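Local coordinates for protein cellulase (Bacteroides salanitronis, PDB 6WQY) that probably hydrolyses internal beta-1,4 linkages in cellulose and related plant polysaccharides, as the glycoside hydrolase family 5 domain of a longer protein, at residues 74-79 with 343-348; 35-40 with 57-62; 249-254 with 307-312. One frame throughout, in Å; residues are numbered along the deposited sequence.

Contact 1. Residues 74-79 with 343-348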
ATOM      1  N   SER A  74       7.579   8.729   2.998  1.00  9.20           N
ATOM      2  CA  SER A  74       6.701   7.807   3.695  1.00  9.07           C
ATOM      3  C   SER A  74       7.069   6.373   3.336  1.00  9.11           C
ATOM      4  O   SER A  74       7.488   6.099   2.211  1.00  9.50           O
ATOM      5  CB  SER A  74       5.244   8.048   3.271  1.00  9.37           C
ATOM      6  OG  SER A  74       4.860   9.397   3.493  1.00 10.03           O
ATOM      7  N   VAL A  75       6.861   5.451   4.276  1.00  8.68           N
ATOM      8  CA  VAL A  75       7.113   4.031   4.039  1.00  8.33           C
ATOM      9  C   VAL A  75       5.875   3.228   4.381  1.00  8.65           C
ATOM     10  O   VAL A  75       5.344   3.335   5.495  1.00 10.61           O
ATOM     11  CB  VAL A  75       8.307   3.530   4.869  1.00  8.95           C
ATOM     12  CG1 VAL A  75       8.531   2.056   4.650  1.00 10.51           C
ATOM     13  CG2 VAL A  75       9.550   4.305   4.505  1.00 11.62           C
ATOM     14  N   ARG A  76       5.456   2.363   3.458  1.00  7.71           N
ATOM     15  CA  ARG A  76       4.440   1.365   3.747  1.00  7.85           C
ATOM     16  C   ARG A  76       5.142   0.096   4.185  1.00  7.60           C
ATOM     17  O   ARG A  76       6.085  -0.372   3.530  1.00  8.22           O
ATOM     18  CB  ARG A  76       3.561   1.136   2.522  1.00  7.77           C
ATOM     19  CG  ARG A  76       2.443   0.111   2.704  1.00  8.23           C
ATOM     20  CD  ARG A  76       1.427   0.245   1.597  1.00  7.64           C
ATOM     21  NE  ARG A  76       0.348  -0.732   1.572  1.00  7.93           N
ATOM     22  CZ  ARG A  76       0.353  -1.867   0.887  1.00  7.13           C
ATOM     23  NH1 ARG A  76       1.438  -2.291   0.257  1.00  7.86           N
ATOM     24  NH2 ARG A  76      -0.764  -2.582   0.846  1.00  8.22           N
ATOM     25  N   ILE A  77       4.695  -0.430   5.318  1.00  7.66           N
ATOM     26  CA  ILE A  77       5.253  -1.598   5.983  1.00  8.22           C
ATOM     27  C   ILE A  77       4.162  -2.665   5.942  1.00  7.61           C
ATOM     28  O   ILE A  77       3.341  -2.774   6.872  1.00  8.49           O
ATOM     29  CB  ILE A  77       5.639  -1.263   7.437  1.00  8.56           C
ATOM     30  CG1 ILE A  77       6.647  -0.110   7.507  1.00  9.57           C
ATOM     31  CG2 ILE A  77       6.187  -2.504   8.136  1.00  8.87           C
ATOM     32  CD1 ILE A  77       6.731   0.554   8.866  1.00 11.33           C
ATOM     33  N   PRO A  78       4.102  -3.475   4.892  1.00  7.85           N
ATOM     34  CA  PRO A  78       3.143  -4.584   4.876  1.00  8.17           C
ATOM     35  C   PRO A  78       3.486  -5.558   5.990  1.00  7.56           C
ATOM     36  O   PRO A  78       4.658  -5.889   6.198  1.00  8.71           O
ATOM     37  CB  PRO A  78       3.329  -5.205   3.492  1.00 10.15           C
ATOM     38  CG  PRO A  78       4.524  -4.631   2.917  1.00 13.13           C
ATOM     39  CD  PRO A  78       4.888  -3.390   3.655  1.00  7.97           C
ATOM     40  N   VAL A  79       2.457  -6.046   6.694  1.00  7.43           N
ATOM     41  CA  VAL A  79       2.667  -6.991   7.789  1.00  7.71           C
ATOM     42  C   VAL A  79       1.709  -8.163   7.605  1.00  7.59           C
ATOM     43  O   VAL A  79       0.487  -7.978   7.615  1.00  7.66           O
ATOM     44  CB  VAL A  79       2.441  -6.371   9.179  1.00  8.01           C
ATOM     45  CG1 VAL A  79       2.721  -7.428  10.252  1.00  8.51           C
ATOM     46  CG2 VAL A  79       3.311  -5.149   9.389  1.00  9.04           C
ATOM     47  N   PHE A 343       3.409   4.892  -3.757  1.00  8.78           N
ATOM     48  CA  PHE A 343       4.344   4.106  -2.954  1.00  8.17           C
ATOM     49  C   PHE A 343       4.954   3.023  -3.838  1.00  8.21           C
ATOM     50  O   PHE A 343       4.262   2.090  -4.258  1.00  8.99           O
ATOM     51  CB  PHE A 343       3.636   3.461  -1.757  1.00  8.70           C
ATOM     52  CG  PHE A 343       3.288   4.431  -0.648  1.00  8.08           C
ATOM     53  CD1 PHE A 343       2.290   5.389  -0.819  1.00  9.62           C
ATOM     54  CD2 PHE A 343       3.944   4.369   0.561  1.00  8.33           C
ATOM     55  CE1 PHE A 343       1.984   6.283   0.207  1.00  9.71           C
ATOM     56  CE2 PHE A 343       3.637   5.249   1.589  1.00  9.69           C
ATOM     57  CZ  PHE A 343       2.653   6.202   1.409  1.00  9.84           C
ATOM     58  N   TYR A 344       6.248   3.146  -4.108  1.00  8.23           N
ATOM     59  CA  TYR A 344       6.965   2.198  -4.954  1.00  7.99           C
ATOM     60  C   TYR A 344       7.096   0.847  -4.256  1.00  7.78           C
ATOM     61  O   TYR A 344       7.393   0.782  -3.062  1.00  8.83           O
ATOM     62  CB  TYR A 344       8.354   2.802  -5.266  1.00  8.99           C
ATOM     63  CG  TYR A 344       9.232   1.874  -6.071  1.00  8.73           C
ATOM     64  CD1 TYR A 344       9.201   1.872  -7.461  1.00  9.13           C
ATOM     65  CD2 TYR A 344      10.047   0.939  -5.434  1.00  8.97           C
ATOM     66  CE1 TYR A 344       9.961   0.975  -8.184  1.00  9.42           C
ATOM     67  CE2 TYR A 344      10.792   0.036  -6.153  1.00  9.18           C
ATOM     68  CZ  TYR A 344      10.745   0.061  -7.528  1.00  9.27           C
ATOM     69  OH  TYR A 344      11.463  -0.845  -8.279  1.00 10.78           O
ATOM     70  N   TRP A 345       6.887  -0.240  -5.006  1.00  7.98           N
ATOM     71  CA  TRP A 345       6.979  -1.594  -4.458  1.00  8.13           C
ATOM     72  C   TRP A 345       8.416  -2.107  -4.520  1.00  8.03           C
ATOM     73  O   TRP A 345       8.922  -2.427  -5.601  1.00  9.34           O
ATOM     74  CB  TRP A 345       6.061  -2.553  -5.229  1.00  8.89           C
ATOM     75  CG  TRP A 345       6.169  -3.959  -4.708  1.00  8.89           C
ATOM     76  CD1 TRP A 345       6.761  -5.009  -5.317  1.00  9.37           C
ATOM     77  CD2 TRP A 345       5.737  -4.430  -3.429  1.00  8.40           C
ATOM     78  NE1 TRP A 345       6.721  -6.120  -4.507  1.00  9.61           N
ATOM     79  CE2 TRP A 345       6.095  -5.788  -3.334  1.00  9.19           C
ATOM     80  CE3 TRP A 345       5.049  -3.841  -2.362  1.00  8.77           C
ATOM     81  CZ2 TRP A 345       5.806  -6.556  -2.206  1.00 10.16           C
ATOM     82  CZ3 TRP A 345       4.778  -4.600  -1.244  1.00  9.48           C
ATOM     83  CH2 TRP A 345       5.150  -5.941  -1.177  1.00 10.45           C
ATOM     84  N   ASP A 346       9.056  -2.241  -3.360  1.00  8.84           N
ATOM     85  CA  ASP A 346      10.449  -2.701  -3.279  1.00  9.12           C
ATOM     86  C   ASP A 346      10.484  -4.047  -2.550  1.00  8.92           C
ATOM     87  O   ASP A 346      10.508  -4.119  -1.316  1.00  9.21           O
ATOM     88  CB  ASP A 346      11.339  -1.659  -2.599  1.00  9.50           C
ATOM     89  CG  ASP A 346      12.809  -1.978  -2.710  1.00 10.11           C
ATOM     90  OD1 ASP A 346      13.178  -3.157  -2.517  1.00 10.50           O
ATOM     91  OD2 ASP A 346      13.603  -1.044  -2.982  1.00 10.67           O
ATOM     92  N   ALA A 347      10.536  -5.136  -3.325  1.00  9.58           N
ATOM     93  CA  ALA A 347      10.581  -6.479  -2.767  1.00 10.18           C
ATOM     94  C   ALA A 347      11.980  -6.867  -2.317  1.00 10.34           C
ATOM     95  O   ALA A 347      12.159  -7.961  -1.801  1.00 11.16           O
ATOM     96  CB  ALA A 347      10.078  -7.497  -3.805  1.00 11.49           C
ATOM     97  N   GLY A 348      12.981  -6.010  -2.513  1.00 11.09           N
ATOM     98  CA  GLY A 348      14.316  -6.340  -2.049  1.00 12.52           C
ATOM     99  C   GLY A 348      14.885  -7.516  -2.810  1.00 13.24           C
ATOM    100  O   GLY A 348      14.746  -7.635  -4.036  1.00 13.29           O
TER

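Contact 2. Residues 35-40 with 57-62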
ATOM      1  N   TRP A  35       7.521   4.436  -0.355  1.00  8.61           N
ATOM      2  CA  TRP A  35       8.295   3.233  -0.629  1.00  8.78           C
ATOM      3  C   TRP A  35       7.751   2.117   0.245  1.00  8.56           C
ATOM      4  O   TRP A  35       7.470   2.336   1.423  1.00  9.20           O
ATOM      5  CB  TRP A  35       9.757   3.510  -0.318  1.00 10.10           C
ATOM      6  CG  TRP A  35      10.760   2.431  -0.613  1.00  9.52           C
ATOM      7  CD1 TRP A  35      11.472   2.275  -1.769  1.00  9.79           C
ATOM      8  CD2 TRP A  35      11.237   1.427   0.291  1.00  9.05           C
ATOM      9  NE1 TRP A  35      12.374   1.238  -1.640  1.00  9.75           N
ATOM     10  CE2 TRP A  35      12.246   0.694  -0.385  1.00  9.39           C
ATOM     11  CE3 TRP A  35      10.932   1.094   1.610  1.00  9.51           C
ATOM     12  CZ2 TRP A  35      12.930  -0.372   0.221  1.00  9.93           C
ATOM     13  CZ3 TRP A  35      11.600   0.036   2.203  1.00 10.20           C
ATOM     14  CH2 TRP A  35      12.599  -0.673   1.511  1.00  9.70           C
ATOM     15  N   ASN A  36       7.626   0.918  -0.334  1.00  8.18           N
ATOM     16  CA  ASN A  36       7.178  -0.260   0.395  1.00  8.27           C
ATOM     17  C   ASN A  36       8.339  -1.138   0.832  1.00  8.48           C
ATOM     18  O   ASN A  36       9.191  -1.499   0.013  1.00  8.51           O
ATOM     19  CB  ASN A  36       6.310  -1.181  -0.485  1.00  8.23           C
ATOM     20  CG  ASN A  36       4.880  -0.728  -0.622  1.00  8.33           C
ATOM     21  OD1 ASN A  36       4.019  -1.123   0.169  1.00  8.46           O
ATOM     22  ND2 ASN A  36       4.608   0.062  -1.643  1.00  8.66           N
ATOM     23  N   LEU A  37       8.322  -1.527   2.101  1.00  8.27           N
ATOM     24  CA  LEU A  37       9.237  -2.528   2.659  1.00  8.57           C
ATOM     25  C   LEU A  37       8.685  -3.916   2.323  1.00  8.26           C
ATOM     26  O   LEU A  37       8.025  -4.577   3.122  1.00  8.75           O
ATOM     27  CB  LEU A  37       9.338  -2.316   4.163  1.00  8.69           C
ATOM     28  CG  LEU A  37      10.319  -3.219   4.904  1.00  8.53           C
ATOM     29  CD1 LEU A  37      11.742  -2.921   4.513  1.00 10.76           C
ATOM     30  CD2 LEU A  37      10.119  -3.089   6.396  1.00 10.51           C
ATOM     31  N   GLY A  38       8.903  -4.344   1.071  1.00  7.80           N
ATOM     32  CA  GLY A  38       8.264  -5.543   0.561  1.00  8.20           C
ATOM     33  C   GLY A  38       9.088  -6.808   0.767  1.00  8.07           C
ATOM     34  O   GLY A  38      10.299  -6.783   0.950  1.00  8.57           O
ATOM     35  N   ASN A  39       8.396  -7.948   0.682  1.00  8.65           N
ATOM     36  CA  ASN A  39       9.004  -9.256   0.958  1.00  9.36           C
ATOM     37  C   ASN A  39       9.761  -9.239   2.281  1.00  8.78           C
ATOM     38  O   ASN A  39      10.852  -9.788   2.408  1.00  9.61           O
ATOM     39  CB  ASN A  39       9.879  -9.749  -0.188  1.00 10.35           C
ATOM     40  CG  ASN A  39       9.078 -10.285  -1.359  1.00 11.00           C
ATOM     41  OD1 ASN A  39       7.877 -10.134  -1.419  1.00 12.11           O
ATOM     42  ND2 ASN A  39       9.768 -10.924  -2.300  1.00 12.90           N
ATOM     43  N   GLN A  40       9.146  -8.627   3.287  1.00  8.46           N
ATOM     44  CA  GLN A  40       9.772  -8.360   4.581  1.00  8.24           C
ATOM     45  C   GLN A  40       8.811  -8.857   5.662  1.00  8.29           C
ATOM     46  O   GLN A  40       8.637 -10.073   5.802  1.00  8.56           O
ATOM     47  CB  GLN A  40      10.170  -6.890   4.665  1.00  8.58           C
ATOM     48  CG  GLN A  40      11.222  -6.600   5.721  1.00  8.51           C
ATOM     49  CD  GLN A  40      12.622  -6.970   5.280  1.00  8.10           C
ATOM     50  OE1 GLN A  40      13.017  -6.743   4.142  1.00  9.07           O
ATOM     51  NE2 GLN A  40      13.399  -7.520   6.199  1.00  9.43           N
ATOM     52  N   ALA A  57      17.389  -9.997   4.364  1.00  9.81           N
ATOM     53  CA  ALA A  57      17.801  -9.994   5.759  1.00 10.01           C
ATOM     54  C   ALA A  57      16.935  -9.000   6.528  1.00  9.29           C
ATOM     55  O   ALA A  57      16.194  -8.205   5.948  1.00  9.90           O
ATOM     56  CB  ALA A  57      19.285  -9.665   5.881  1.00 12.22           C
ATOM     57  N   ALA A  58      17.029  -9.053   7.853  1.00 10.57           N
ATOM     58  CA  ALA A  58      16.164  -8.250   8.704  1.00 10.83           C
ATOM     59  C   ALA A  58      16.360  -6.761   8.464  1.00 10.27           C
ATOM     60  O   ALA A  58      17.481  -6.268   8.330  1.00 11.32           O
ATOM     61  CB  ALA A  58      16.438  -8.579  10.169  1.00 12.78           C
ATOM     62  N   ALA A  59      15.247  -6.030   8.439  1.00  9.87           N
ATOM     63  CA  ALA A  59      15.278  -4.583   8.244  1.00 10.23           C
ATOM     64  C   ALA A  59      15.901  -3.893   9.449  1.00 10.25           C
ATOM     65  O   ALA A  59      15.818  -4.382  10.581  1.00 10.79           O
ATOM     66  CB  ALA A  59      13.866  -4.054   8.002  1.00 10.99           C
ATOM     67  N   THR A  60      16.502  -2.721   9.202  1.00 10.77           N
ATOM     68  CA  THR A  60      17.287  -2.013  10.201  1.00 11.70           C
ATOM     69  C   THR A  60      17.007  -0.515  10.156  1.00 10.29           C
ATOM     70  O   THR A  60      16.482   0.016   9.176  1.00 10.98           O
ATOM     71  CB  THR A  60      18.779  -2.176   9.897  1.00 12.77           C
ATOM     72  OG1 THR A  60      19.006  -1.617   8.585  1.00 12.99           O
ATOM     73  CG2 THR A  60      19.203  -3.632   9.941  1.00 13.65           C
ATOM     74  N   GLN A  61      17.435   0.170  11.221  1.00 11.42           N
ATOM     75  CA  GLN A  61      17.436   1.628  11.205  1.00 11.18           C
ATOM     76  C   GLN A  61      18.239   2.164  10.030  1.00 11.07           C
ATOM     77  O   GLN A  61      17.873   3.179   9.429  1.00 12.15           O
ATOM     78  CB  GLN A  61      18.003   2.170  12.517  1.00 12.48           C
ATOM     79  CG  GLN A  61      17.934   3.679  12.628  1.00 12.53           C
ATOM     80  CD  GLN A  61      16.506   4.157  12.722  1.00 11.74           C
ATOM     81  OE1 GLN A  61      15.802   3.849  13.678  1.00 13.37           O
ATOM     82  NE2 GLN A  61      16.046   4.851  11.700  1.00 12.43           N
ATOM     83  N   ALA A  62      19.347   1.504   9.690  1.00 11.68           N
ATOM     84  CA  ALA A  62      20.187   1.978   8.601  1.00 12.29           C
ATOM     85  C   ALA A  62      19.407   2.078   7.297  1.00 11.29           C
ATOM     86  O   ALA A  62      19.619   3.005   6.507  1.00 12.01           O
ATOM     87  CB  ALA A  62      21.407   1.077   8.426  1.00 13.02           C
TER

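Contact 3. Residues 249-254 with 307-312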
ATOM      1  N   ALA A 249      -7.388   3.438  -0.559  1.00  8.85           N
ATOM      2  CA  ALA A 249      -6.167   2.796  -1.025  1.00  8.95           C
ATOM      3  C   ALA A 249      -6.428   2.039  -2.318  1.00  8.32           C
ATOM      4  O   ALA A 249      -7.342   1.220  -2.371  1.00  9.74           O
ATOM      5  CB  ALA A 249      -5.668   1.807   0.033  1.00  9.92           C
ATOM      6  N   VAL A 250      -5.604   2.293  -3.353  1.00  8.73           N
ATOM      7  CA  VAL A 250      -5.611   1.506  -4.583  1.00  8.45           C
ATOM      8  C   VAL A 250      -4.180   1.086  -4.897  1.00  7.61           C
ATOM      9  O   VAL A 250      -3.218   1.682  -4.421  1.00  8.14           O
ATOM     10  CB  VAL A 250      -6.234   2.251  -5.780  1.00  8.65           C
ATOM     11  CG1 VAL A 250      -7.703   2.542  -5.524  1.00 10.10           C
ATOM     12  CG2 VAL A 250      -5.471   3.511  -6.108  1.00 10.32           C
ATOM     13  N   HIS A 251      -4.047   0.064  -5.737  1.00  7.71           N
ATOM     14  CA  HIS A 251      -2.748  -0.346  -6.268  1.00  7.64           C
ATOM     15  C   HIS A 251      -2.774  -0.179  -7.779  1.00  7.75           C
ATOM     16  O   HIS A 251      -3.830  -0.312  -8.410  1.00  8.99           O
ATOM     17  CB  HIS A 251      -2.408  -1.799  -5.899  1.00  7.92           C
ATOM     18  CG  HIS A 251      -2.247  -2.018  -4.424  1.00  7.85           C
ATOM     19  ND1 HIS A 251      -2.054  -3.258  -3.858  1.00  7.51           N
ATOM     20  CD2 HIS A 251      -2.233  -1.140  -3.397  1.00  7.47           C
ATOM     21  CE1 HIS A 251      -1.934  -3.136  -2.543  1.00  7.99           C
ATOM     22  NE2 HIS A 251      -2.040  -1.859  -2.231  1.00  8.11           N
ATOM     23  N   PHE A 252      -1.611   0.115  -8.368  1.00  7.96           N
ATOM     24  CA  PHE A 252      -1.552   0.413  -9.793  1.00  8.30           C
ATOM     25  C   PHE A 252      -0.250  -0.101 -10.382  1.00  7.92           C
ATOM     26  O   PHE A 252       0.805   0.503 -10.167  1.00  8.63           O
ATOM     27  CB  PHE A 252      -1.683   1.913 -10.067  1.00  8.94           C
ATOM     28  CG  PHE A 252      -1.676   2.253 -11.529  1.00  8.72           C
ATOM     29  CD1 PHE A 252      -2.828   2.110 -12.292  1.00  9.06           C
ATOM     30  CD2 PHE A 252      -0.522   2.702 -12.155  1.00  9.70           C
ATOM     31  CE1 PHE A 252      -2.828   2.424 -13.636  1.00 10.27           C
ATOM     32  CE2 PHE A 252      -0.521   3.012 -13.498  1.00 10.64           C
ATOM     33  CZ  PHE A 252      -1.672   2.871 -14.234  1.00 10.27           C
ATOM     34  N   TYR A 253      -0.348  -1.168 -11.163  1.00  8.26           N
ATOM     35  CA  TYR A 253       0.789  -1.761 -11.852  1.00  8.74           C
ATOM     36  C   TYR A 253       0.567  -1.820 -13.361  1.00  8.91           C
ATOM     37  O   TYR A 253       1.344  -2.470 -14.080  1.00  9.77           O
ATOM     38  CB  TYR A 253       1.052  -3.165 -11.336  1.00  9.97           C
ATOM     39  CG  TYR A 253       1.566  -3.274  -9.918  1.00  9.16           C
ATOM     40  CD1 TYR A 253       2.899  -3.005  -9.641  1.00  9.76           C
ATOM     41  CD2 TYR A 253       0.745  -3.695  -8.877  1.00  8.68           C
ATOM     42  CE1 TYR A 253       3.408  -3.166  -8.369  1.00  9.99           C
ATOM     43  CE2 TYR A 253       1.246  -3.838  -7.595  1.00  9.03           C
ATOM     44  CZ  TYR A 253       2.582  -3.582  -7.345  1.00  8.40           C
ATOM     45  OH  TYR A 253       3.164  -3.789  -6.119  1.00  9.38           O
ATOM     46  N   ASP A 254      -0.463  -1.158 -13.876  1.00  9.18           N
ATOM     47  CA  ASP A 254      -0.822  -1.366 -15.271  1.00  9.01           C
ATOM     48  C   ASP A 254       0.302  -0.898 -16.193  1.00  9.50           C
ATOM     49  O   ASP A 254       0.811   0.213 -16.015  1.00  9.63           O
ATOM     50  CB  ASP A 254      -2.067  -0.561 -15.649  1.00  9.49           C
ATOM     51  CG  ASP A 254      -3.330  -1.005 -14.949  1.00  9.72           C
ATOM     52  OD1 ASP A 254      -3.331  -2.040 -14.239  1.00 11.15           O
ATOM     53  OD2 ASP A 254      -4.369  -0.295 -15.156  1.00 10.38           O
ATOM     54  N   ILE A 307      -1.921   5.613  -3.723  1.00  8.64           N
ATOM     55  CA  ILE A 307      -1.517   4.460  -4.527  1.00  8.33           C
ATOM     56  C   ILE A 307      -0.534   3.688  -3.654  1.00  8.10           C
ATOM     57  O   ILE A 307       0.664   3.987  -3.593  1.00  8.61           O
ATOM     58  CB  ILE A 307      -0.926   4.892  -5.867  1.00  8.93           C
ATOM     59  CG1 ILE A 307      -1.963   5.650  -6.707  1.00 10.02           C
ATOM     60  CG2 ILE A 307      -0.402   3.687  -6.624  1.00 10.21           C
ATOM     61  CD1 ILE A 307      -1.364   6.521  -7.761  1.00 12.36           C
ATOM     62  N   GLY A 308      -1.055   2.703  -2.929  1.00  8.01           N
ATOM     63  CA  GLY A 308      -0.275   1.982  -1.945  1.00  7.97           C
ATOM     64  C   GLY A 308       0.813   1.106  -2.527  1.00  7.57           C
ATOM     65  O   GLY A 308       1.754   0.758  -1.805  1.00  8.15           O
ATOM     66  N   GLU A 309       0.684   0.715  -3.802  1.00  7.71           N
ATOM     67  CA  GLU A 309       1.722  -0.016  -4.511  1.00  7.69           C
ATOM     68  C   GLU A 309       1.692   0.397  -5.981  1.00  7.42           C
ATOM     69  O   GLU A 309       0.613   0.482  -6.583  1.00  8.08           O
ATOM     70  CB  GLU A 309       1.535  -1.532  -4.441  1.00  7.96           C
ATOM     71  CG  GLU A 309       1.557  -2.112  -3.054  1.00  8.04           C
ATOM     72  CD  GLU A 309       1.371  -3.625  -3.007  1.00  7.90           C
ATOM     73  OE1 GLU A 309       1.538  -4.296  -4.060  1.00  8.49           O
ATOM     74  OE2 GLU A 309       1.070  -4.141  -1.890  1.00  8.28           O
ATOM     75  N   MET A 310       2.884   0.593  -6.550  1.00  8.29           N
ATOM     76  CA  MET A 310       3.122   0.848  -7.971  1.00  7.94           C
ATOM     77  C   MET A 310       4.592   0.494  -8.204  1.00  8.08           C
ATOM     78  O   MET A 310       5.333   0.238  -7.249  1.00  8.40           O
ATOM     79  CB  MET A 310       2.782   2.296  -8.362  1.00  8.17           C
ATOM     80  CG  MET A 310       3.395   3.368  -7.487  1.00  9.80           C
ATOM     81  SD  MET A 310       5.151   3.703  -7.749  1.00 10.26           S
ATOM     82  CE  MET A 310       5.154   4.380  -9.418  1.00 11.88           C
ATOM     83  N   GLY A 311       5.030   0.457  -9.462  1.00  8.68           N
ATOM     84  CA  GLY A 311       6.440   0.264  -9.731  1.00  9.61           C
ATOM     85  C   GLY A 311       6.681  -0.434 -11.055  1.00  9.22           C
ATOM     86  O   GLY A 311       5.764  -0.663 -11.841  1.00 10.05           O
ATOM     87  N   CYS A 312       7.954  -0.776 -11.287  1.00  9.07           N
ATOM     88  CA  CYS A 312       8.372  -1.412 -12.528  1.00 10.01           C
ATOM     89  C   CYS A 312       9.746  -2.011 -12.280  1.00 10.43           C
ATOM     90  O   CYS A 312      10.609  -1.337 -11.708  1.00 10.26           O
ATOM     91  CB  CYS A 312       8.453  -0.376 -13.663  1.00 10.90           C
ATOM     92  SG  CYS A 312       8.769  -1.052 -15.285  1.00 12.08           S
TER
HETATM   93  O   HOH W   1       3.064   1.367 -11.482  1.00  9.34           O

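Contact 1. Residues 74-79 with 343-348
The apolar part of this contact is carried by Phe343, whose ring reaches strand 74-77 and packs on the CB atoms of Ser74 and Arg76 and on the backbone between them. Its CG lies anti to its own carbonyl carbon (chi1 -74°), a turn that sends the ring along Ser74, Val75 and Arg76. CE2 comes 3.6 Å from Ser74 CB, and CD2 lies 3.8 Å from Arg76 CB; both carbons approach obliquely. The carbonyl carbon of Val75 meets the ring at its edge, Val75 C standing 4.1 Å from Phe343 CE2. An alanine in place of Phe343 would probably open a gap beside Ser74 and Arg76 and leave the root of the arginine chain freer to shift. A second, lighter apolar touch lies further along, where Pro78 CG rests obliquely on Trp345 CZ3 at 4.2 Å.

The polar partners lie elsewhere, and no hydrogen bond joins the two segments. The extended Arg76 chain carries its guanidinium past the indole rim, with Trp345 CZ3 at the guanidinium edge, 4.3 Å from NH1. Salt bridges run from NH1 to Glu309 and from NH2 to Glu170, hydrogen bonds from NH1 to Asn36 and from NH2 to Asn173, so the group is gripped from several parts of the barrel and its rotation is fixed. Ser74 OG bonds to Leu31 and Asn114. Within 343-348, Asp346 OD1 accepts from Gly348 N at 2.9 Å in an Asx turn.

The contact belongs to the core of a TIM barrel. Strands 74-77 and 343-346 are its second and eighth, 7.9 Å apart at the closest because the first strand, 34-37, runs between them and bonds to both; their 49° inclination is the sheet twist accumulated over two strand steps. Phe343 also touches Ile116 of strand 114-118, while Ile77 packs outward on helix 95-110.

Contact 2. Residues 35-40 with 57-62
Gln40 and Ala59 have the most surface buried here, and the carboxamide of Gln40 is the polar link to the second segment. The Gln40 chain bends at its second torsion (chi2 78°), bringing NE2 up to the backbone of 57-59. NE2 donates to Ala57 O at 2.9 Å in a nearly straight bond (168° at the hydrogen), with the acceptor in the amide plane; the donor stands somewhat above the plane of the Ala57 carbonyl. NE2 also bonds to Glu51 OE2, and OE1 pairs with His362 ND1, so both ends of the carboxamide are held and its flip state is fixed.

Whereas Ala57 O is met in the amide plane, the Ala59 methyl sits over one face of the Gln40 carboxamide, its CB 3.9 Å from Gln40 NE2. The same methyl meets Leu37 CD2 at 4.2 Å, a small apolar touch next to the amide. Leu37 is the centre of an inverse gamma turn, closed by a weak bond from Gly38 N to Asn36 O.

Beyond Ala59, Thr60 is the N-cap of helix 61-70, so the contact fastens the approach to that helix beside the outgoing end of strand 34-37, the first strand of the barrel. Leu37 continues the packing onto Leu63 of that helix and Val104 of helix 95-110, while the strand bonds to neighbours 74-77 and 342-346.

Contact 3. Residues 249-254 with 307-312
His251 and Glu309 turn alike at the first torsion, each with CG anti to its own carbonyl carbon (chi1 -64° and -61°), and the glutamate runs on extended, so its chain lies over the imidazole. Glu309 CG sits above the ring centre, 3.7 Å from the centroid, in a CH-pi contact. Further out the carboxylate stacks on the same ring, the planes 22° apart and OE2 3.2 Å from His251 CE1. Tyr253, with CG likewise anti to its carbonyl carbon, brings its hydroxyl to the other oxygen: OH donates to Glu309 OE1 at 2.7 Å, on the anti side and tilted out of the carboxylate plane. Tyr253 on OE1 and Arg76, in a salt bridge to OE2, thus hold the carboxylate, while Glu174, bonded to His251 ND1, holds the ring under it as a second-shell partner.

Beneath these groups run strands 246-251 and 305-310, the sixth and seventh of the TIM barrel, parallel neighbours. The carboxyl end of the seventh strand, where Glu309 lies, is where family 5 glycosidases carry their nucleophilic glutamate, and Glu309 is consistent with that role.

The backbones are tied by Gly308 N to Val250 O at 2.8 Å and by Phe252 N to Glu309 O at 2.9 Å. A side chain on Gly308 would crowd His251 NE2, which suits the glycine. Past the strands one water continues the link, donating to Phe252 O and accepting from Gly311 N at 3.0 Å.

On the opposite sheet face from Glu309, Val250 CG2 meets Ile307 CG1 at 4.2 Å, and Phe252 CB touches Ile307 CG2 nearby. Helix 284-299 covers these, its Phe291 lying edge-to-face with Phe252 and touching Ile307, while Met294 packs on Val250.

How the contacts relate
From the N terminus, strand 34-37 opens contact 2, which closes after a short excursion through the small hairpin 44-45/48-49, at the approach to helix 61-70. That helix leads to strand 74-77, where contact 1 opens; it closes only at 343-348, after five more barrel strands and their helices. Contact 3 lies wholly within that span, joining 249-254 to 307-312 around helix 284-299. Contact 2 precedes both in series, and none cross. Together they tie the first, second, sixth, seventh and eighth barrel strands. Asn36 is a shared node, with its backbone N on Tyr344 O and ND2 on Gly308 O, while Met310 O receives Trp345 N between contacts 3 and 1.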